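Local coordinates for protein EST1E (Clostridium proteoclasticum, PDB 2WTM) that hydrolyses ester bonds as a promiscuous feruloyl esterase of the alpha/beta-hydrolase class, probably through a serine-histidine-aspartate triad, at residues I32-T37 / R61-G66; Y65-S70 / F80-N85. One frame throughout, in Å; residues are numbered along the deposited sequence.

Contact 1: I32-T37 / R61-G66; sequences IIHGFT and RADMYG. With PO4 (phosphate ion), chain E.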
loop_
_atom_site.group_PDB
_atom_site.type_symbol
_atom_site.label_atom_id
_atom_site.label_comp_id
_atom_site.label_asym_id
_atom_site.label_seq_id
_atom_site.Cartn_x
_atom_site.Cartn_y
_atom_site.Cartn_z
ATOM N N ILE A 32 -9.357 6.315 16.115
ATOM C CA ILE A 32 -10.675 5.931 15.564
ATOM C C ILE A 32 -10.718 6.342 14.110
ATOM O O ILE A 32 -10.568 7.529 13.775
ATOM C CB ILE A 32 -11.867 6.646 16.300
ATOM C CG1 ILE A 32 -11.755 6.319 17.789
ATOM C CG2 ILE A 32 -13.172 6.111 15.780
ATOM C CD1 ILE A 32 -12.847 7.043 18.625
ATOM N N ILE A 33 -10.994 5.391 13.237
ATOM C CA ILE A 33 -11.030 5.587 11.793
ATOM C C ILE A 33 -12.418 5.285 11.195
ATOM O O ILE A 33 -12.979 4.201 11.359
ATOM C CB ILE A 33 -9.984 4.715 11.066
ATOM C CG1 ILE A 33 -8.591 4.844 11.694
ATOM C CG2 ILE A 33 -9.988 5.013 9.579
ATOM C CD1 ILE A 33 -8.003 6.212 11.677
ATOM N N HIS A 34 -12.997 6.285 10.522
ATOM C CA HIS A 34 -14.291 6.163 9.903
ATOM C C HIS A 34 -14.276 5.325 8.606
ATOM O O HIS A 34 -13.192 4.870 8.166
ATOM C CB HIS A 34 -14.727 7.576 9.532
ATOM C CG HIS A 34 -13.796 8.232 8.596
ATOM N ND1 HIS A 34 -13.845 7.971 7.236
ATOM C CD2 HIS A 34 -12.779 9.097 8.781
ATOM C CE1 HIS A 34 -12.859 8.625 6.648
ATOM N NE2 HIS A 34 -12.196 9.317 7.554
ATOM N N GLY A 35 -15.457 5.188 7.981
ATOM C CA GLY A 35 -15.571 4.411 6.752
ATOM C C GLY A 35 -15.567 5.206 5.455
ATOM O O GLY A 35 -15.286 6.415 5.409
ATOM N N PHE A 36 -15.800 4.473 4.376
ATOM C CA PHE A 36 -15.791 4.938 2.966
ATOM C C PHE A 36 -16.931 5.898 2.792
ATOM O O PHE A 36 -18.067 5.520 3.031
ATOM C CB PHE A 36 -15.985 3.681 2.125
ATOM C CG PHE A 36 -16.155 3.854 0.632
ATOM C CD1 PHE A 36 -15.088 3.681 -0.243
ATOM C CD2 PHE A 36 -17.411 3.935 0.047
ATOM C CE1 PHE A 36 -15.224 3.729 -1.637
ATOM C CE2 PHE A 36 -17.532 3.976 -1.337
ATOM C CZ PHE A 36 -16.454 3.813 -2.180
ATOM N N THR A 37 -16.595 7.111 2.372
ATOM C CA THR A 37 -17.535 8.306 2.320
ATOM C C THR A 37 -17.813 8.934 3.670
ATOM O O THR A 37 -18.524 9.983 3.742
ATOM C CB THR A 37 -18.905 8.082 1.581
ATOM O OG1 THR A 37 -19.856 7.413 2.429
ATOM C CG2 THR A 37 -18.752 7.320 0.259
ATOM N N ARG A 61 -9.664 10.902 16.627
ATOM C CA ARG A 61 -10.421 10.661 15.446
ATOM C C ARG A 61 -9.712 11.298 14.267
ATOM O O ARG A 61 -9.421 12.494 14.302
ATOM C CB ARG A 61 -11.861 11.201 15.558
ATOM C CG ARG A 61 -12.772 10.557 16.605
ATOM C CD ARG A 61 -14.036 11.340 16.794
ATOM N NE ARG A 61 -13.760 12.615 17.464
ATOM C CZ ARG A 61 -14.519 13.683 17.344
ATOM N NH1 ARG A 61 -15.519 13.661 16.524
ATOM N NH2 ARG A 61 -14.297 14.787 18.076
ATOM N N ALA A 62 -9.413 10.546 13.189
ATOM C CA ALA A 62 -8.685 11.120 12.044
ATOM C C ALA A 62 -9.486 10.905 10.778
ATOM O O ALA A 62 -9.968 9.759 10.517
ATOM C CB ALA A 62 -7.325 10.385 11.910
ATOM N N ASP A 63 -9.646 11.957 9.992
ATOM C CA ASP A 63 -10.245 11.911 8.692
ATOM C C ASP A 63 -9.126 11.419 7.714
ATOM O O ASP A 63 -8.017 11.959 7.670
ATOM C CB ASP A 63 -10.726 13.285 8.237
ATOM C CG ASP A 63 -11.963 13.748 8.963
ATOM O OD1 ASP A 63 -12.698 12.877 9.479
ATOM O OD2 ASP A 63 -12.193 15.004 8.925
ATOM N N MET A 64 -9.430 10.374 6.977
ATOM C CA MET A 64 -8.496 9.809 6.034
ATOM C C MET A 64 -8.465 10.551 4.730
ATOM O O MET A 64 -9.276 11.404 4.429
ATOM C CB MET A 64 -8.877 8.319 5.807
ATOM C CG MET A 64 -8.921 7.484 7.130
ATOM S SD MET A 64 -7.240 7.149 7.681
ATOM C CE MET A 64 -6.881 8.533 8.805
ATOM N N TYR A 65 -7.489 10.217 3.895
ATOM C CA TYR A 65 -7.297 10.845 2.555
ATOM C C TYR A 65 -8.643 10.959 1.875
ATOM O O TYR A 65 -9.407 9.988 1.753
ATOM C CB TYR A 65 -6.361 9.957 1.696
ATOM C CG TYR A 65 -6.025 10.553 0.355
ATOM C CD1 TYR A 65 -4.718 11.049 0.096
ATOM C CD2 TYR A 65 -6.928 10.590 -0.665
ATOM C CE1 TYR A 65 -4.365 11.594 -1.151
ATOM C CE2 TYR A 65 -6.589 11.133 -1.939
ATOM C CZ TYR A 65 -5.334 11.653 -2.131
ATOM O OH TYR A 65 -4.922 12.123 -3.339
ATOM N N GLY A 66 -8.956 12.149 1.392
ATOM C CA GLY A 66 -10.133 12.328 0.557
ATOM C C GLY A 66 -11.480 12.323 1.271
ATOM O O GLY A 66 -12.522 12.260 0.596
HETATM P P PO4 E . -18.557 2.389 4.763
HETATM O O1 PO4 E . -18.958 3.368 5.861
HETATM O O2 PO4 E . -19.023 3.125 3.529
HETATM O O3 PO4 E . -19.430 1.143 4.826
HETATM O O4 PO4 E . -17.062 1.959 4.770
#

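Contact 2: Y65-S70 / F80-N85; sequences YGHGKS and FKWLTN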
loop_
_atom_site.group_PDB
_atom_site.type_symbol
_atom_site.label_atom_id
_atom_site.label_comp_id
_atom_site.label_asym_id
_atom_site.label_seq_id
_atom_site.Cartn_x
_atom_site.Cartn_y
_atom_site.Cartn_z
ATOM N N TYR A 65 -7.489 10.217 3.895
ATOM C CA TYR A 65 -7.297 10.845 2.555
ATOM C C TYR A 65 -8.643 10.959 1.875
ATOM O O TYR A 65 -9.407 9.988 1.753
ATOM C CB TYR A 65 -6.361 9.957 1.696
ATOM C CG TYR A 65 -6.025 10.553 0.355
ATOM C CD1 TYR A 65 -4.718 11.049 0.096
ATOM C CD2 TYR A 65 -6.928 10.590 -0.665
ATOM C CE1 TYR A 65 -4.365 11.594 -1.151
ATOM C CE2 TYR A 65 -6.589 11.133 -1.939
ATOM C CZ TYR A 65 -5.334 11.653 -2.131
ATOM O OH TYR A 65 -4.922 12.123 -3.339
ATOM N N GLY A 66 -8.956 12.149 1.392
ATOM C CA GLY A 66 -10.133 12.328 0.557
ATOM C C GLY A 66 -11.480 12.323 1.271
ATOM O O GLY A 66 -12.522 12.260 0.596
ATOM N N HIS A 67 -11.442 12.421 2.619
ATOM C CA HIS A 67 -12.604 12.292 3.466
ATOM C C HIS A 67 -12.624 13.407 4.448
ATOM O O HIS A 67 -11.601 13.993 4.829
ATOM C CB HIS A 67 -12.581 10.952 4.183
ATOM C CG HIS A 67 -12.953 9.815 3.281
ATOM N ND1 HIS A 67 -12.127 9.373 2.250
ATOM C CD2 HIS A 67 -14.067 9.060 3.224
ATOM C CE1 HIS A 67 -12.739 8.396 1.611
ATOM N NE2 HIS A 67 -13.908 8.165 2.194
ATOM N N GLY A 68 -13.861 13.761 4.819
ATOM C CA GLY A 68 -14.011 14.728 5.898
ATOM C C GLY A 68 -13.287 16.006 5.561
ATOM O O GLY A 68 -13.418 16.497 4.427
ATOM N N LYS A 69 -12.534 16.531 6.507
ATOM C CA LYS A 69 -11.808 17.792 6.280
ATOM C C LYS A 69 -10.365 17.596 5.941
ATOM O O LYS A 69 -9.556 18.516 6.082
ATOM C CB LYS A 69 -11.944 18.749 7.487
ATOM C CG LYS A 69 -13.364 19.043 7.921
ATOM C CD LYS A 69 -13.406 19.527 9.354
ATOM C CE LYS A 69 -14.822 19.773 9.906
ATOM N NZ LYS A 69 -14.763 20.313 11.352
ATOM N N SER A 70 -10.002 16.377 5.508
ATOM C CA SER A 70 -8.643 16.147 5.102
ATOM C C SER A 70 -8.407 16.512 3.641
ATOM O O SER A 70 -9.336 16.723 2.912
ATOM C CB SER A 70 -8.229 14.708 5.381
ATOM O OG SER A 70 -8.158 14.477 6.769
ATOM N N PHE A 80 -4.062 1.750 0.317
ATOM C CA PHE A 80 -2.606 2.015 0.590
ATOM C C PHE A 80 -2.497 3.458 1.158
ATOM O O PHE A 80 -1.751 3.691 2.094
ATOM C CB PHE A 80 -1.775 1.914 -0.643
ATOM C CG PHE A 80 -1.411 0.523 -1.056
ATOM C CD1 PHE A 80 -1.827 -0.601 -0.412
ATOM C CD2 PHE A 80 -0.653 0.379 -2.225
ATOM C CE1 PHE A 80 -1.473 -1.883 -0.900
ATOM C CE2 PHE A 80 -0.301 -0.863 -2.688
ATOM C CZ PHE A 80 -0.728 -1.982 -2.035
ATOM N N LYS A 81 -3.205 4.418 0.542
ATOM C CA LYS A 81 -3.163 5.779 1.118
ATOM C C LYS A 81 -3.672 5.826 2.544
ATOM O O LYS A 81 -3.033 6.467 3.407
ATOM C CB LYS A 81 -3.911 6.757 0.228
ATOM C CG LYS A 81 -3.268 6.853 -1.156
ATOM C CD LYS A 81 -3.874 7.954 -2.046
ATOM C CE LYS A 81 -3.370 7.897 -3.525
ATOM N NZ LYS A 81 -3.807 9.124 -4.292
ATOM N N TRP A 82 -4.826 5.205 2.797
ATOM C CA TRP A 82 -5.336 5.132 4.134
ATOM C C TRP A 82 -4.359 4.473 5.109
ATOM O O TRP A 82 -4.186 4.936 6.254
ATOM C CB TRP A 82 -6.707 4.404 4.187
ATOM C CG TRP A 82 -7.845 5.281 3.767
ATOM C CD1 TRP A 82 -7.848 6.350 2.896
ATOM C CD2 TRP A 82 -9.203 5.161 4.278
ATOM N NE1 TRP A 82 -9.159 6.900 2.847
ATOM C CE2 TRP A 82 -9.968 6.204 3.712
ATOM C CE3 TRP A 82 -9.796 4.319 5.223
ATOM C CZ2 TRP A 82 -11.328 6.373 4.061
ATOM C CZ3 TRP A 82 -11.081 4.505 5.591
ATOM C CH2 TRP A 82 -11.850 5.506 5.011
ATOM N N LEU A 83 -3.692 3.402 4.704
ATOM C CA LEU A 83 -2.787 2.711 5.666
ATOM C C LEU A 83 -1.594 3.679 5.928
ATOM O O LEU A 83 -1.130 3.856 7.071
ATOM C CB LEU A 83 -2.314 1.373 5.121
ATOM C CG LEU A 83 -3.454 0.411 5.181
ATOM C CD1 LEU A 83 -3.031 -0.781 4.480
ATOM C CD2 LEU A 83 -3.875 0.111 6.622
ATOM N N THR A 84 -1.107 4.354 4.894
ATOM C CA THR A 84 -0.048 5.429 5.049
ATOM C C THR A 84 -0.475 6.464 6.080
ATOM O O THR A 84 0.268 6.839 6.971
ATOM C CB THR A 84 0.388 5.966 3.685
ATOM O OG1 THR A 84 0.970 4.865 2.924
ATOM C CG2 THR A 84 1.376 7.068 3.829
ATOM N N ASN A 85 -1.710 6.927 5.871
ATOM C CA ASN A 85 -2.311 7.938 6.747
ATOM C C ASN A 85 -2.328 7.456 8.194
ATOM O O ASN A 85 -1.949 8.156 9.148
ATOM C CB ASN A 85 -3.732 8.331 6.303
ATOM C CG ASN A 85 -3.842 8.925 4.921
ATOM O OD1 ASN A 85 -4.930 9.006 4.409
ATOM N ND2 ASN A 85 -2.763 9.475 4.392
#

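Contact 1: I32-T37 / R61-G66
Ile32 and Arg61 run as neighbours on adjacent parallel strands, their side chains side by side on one face of the sheet with Ile32 CB 4.0 Å from Arg61 CG. The aliphatic part of Arg61 does this touching; its guanidinium leads away to a salt bridge with Asp18. Ile32 O accepts a hydrogen bond from Ala62 N, 3.3 Å away, almost along the C=O axis. Ile33 turns to the other face. Its CG2 presses on Met64 CG at 3.6 Å, and CD1 reaches the methyl CE of the same methionine, whose chain, bent at chi2 and chi3, crosses the isoleucine at about a right angle. The two strands belong to the beta-alpha-beta unit 27-33, 43-54, 58-62 of an alpha/beta-hydrolase fold, and beyond their ends a histidine takes over from the backbone pairing. His34 holds CG in the crowded position between backbone N and carbonyl carbon (chi1 60°), which brings the ring edge to the opposite loop. There NE2 accepts Met64 N at 3.0 Å, a nearly straight bond of 170°, while ND1 donates in the ring plane to a lone pair of Gly35 O at 2.8 Å. Gripped at both nitrogens, the imidazole is fixed in its rotation and is most simply read as the neutral ND1-H form. Gly35 brings its CA close to the phosphate ion, and Phe36 N donates to PO4 O4 at 2.8 Å. That ion, probably from the crystallisation liquor, is also bonded to Ser108, His228 and Gln109, the first two being the presumed nucleophile and triad histidine.

Contact 2: Y65-S70 / F80-N85
Tyr65 O is the polar hub of the tightly packed side of this contact, where the loop after strand 58-62 meets helix 79-93. Tyr65 O accepts two hydrogen bonds: Trp82 NE1 approaches a lone pair in the carbonyl plane at 3.3 Å, and His67 ND1, 2.8 Å away, comes from above that plane. The indole and the imidazole that share this oxygen also touch each other. Trp82 presents the edge of its six-membered ring to the face of His67, with CZ2 over the centre of the imidazole and the planes at 81°, a T-shaped stack. His67 CE1 lies 3.5 Å from Trp82 CZ2. The far nitrogen of the imidazole, NE2, is bonded to Thr37 N, so both ring nitrogens are hydrogen-bonded, which fixes the rotation of the imidazole. At the other end of the tyrosine residue, Tyr65 N donates to Asn85 OD1 at 2.9 Å, a somewhat bent bond of 146°. Residues 82 and 85, one helical turn apart, thus grip the loop backbone from a single side of the helix, at the start of the beta-alpha-beta crossover from strand 58-62 through helix 79-93 to strand 99-107 of the alpha/beta-hydrolase fold. Tyr65 itself, with CG anti to the backbone N (chi1 -176°), sends its ring along the helix toward Lys81. The extended lysine crosses obliquely over one ring face, Lys81 CD standing 3.8 Å from the Tyr65 ring centroid in a close CH-pi contact, and its ammonium runs on to a salt bridge with Asp9 of the second subunit and to Asp76 O. On the loose, solvent side a type II' turn from His67 to Ser70 swings the chain away from the helix, and Gly68 and Lys69 stand exposed, the glycine at the positive phi of the turn's first corner.

How the contacts relate
Contacts 1 and 2 follow one another along the chain and overlap in Tyr65 and Gly66, with centres about 6 Å apart. Strand 58-62 runs out of the central sheet through contact 1, and its continuing loop meets the next helix, 79-93, in contact 2. The loop also folds back: Asp63 O probably bonds Ser70 OG, 2.7 Å away, and Asp63 OD2 probably bonds Lys69 N. Trp82 spans both, packing its CE2 on Met64 CB and its CZ3 on His34 O. Both lie beside the presumed catalytic pocket, contact 1 through the loop that binds the phosphate and contact 2 through Trp82 on Gln109, and contact 2 also reaches the subunit interface.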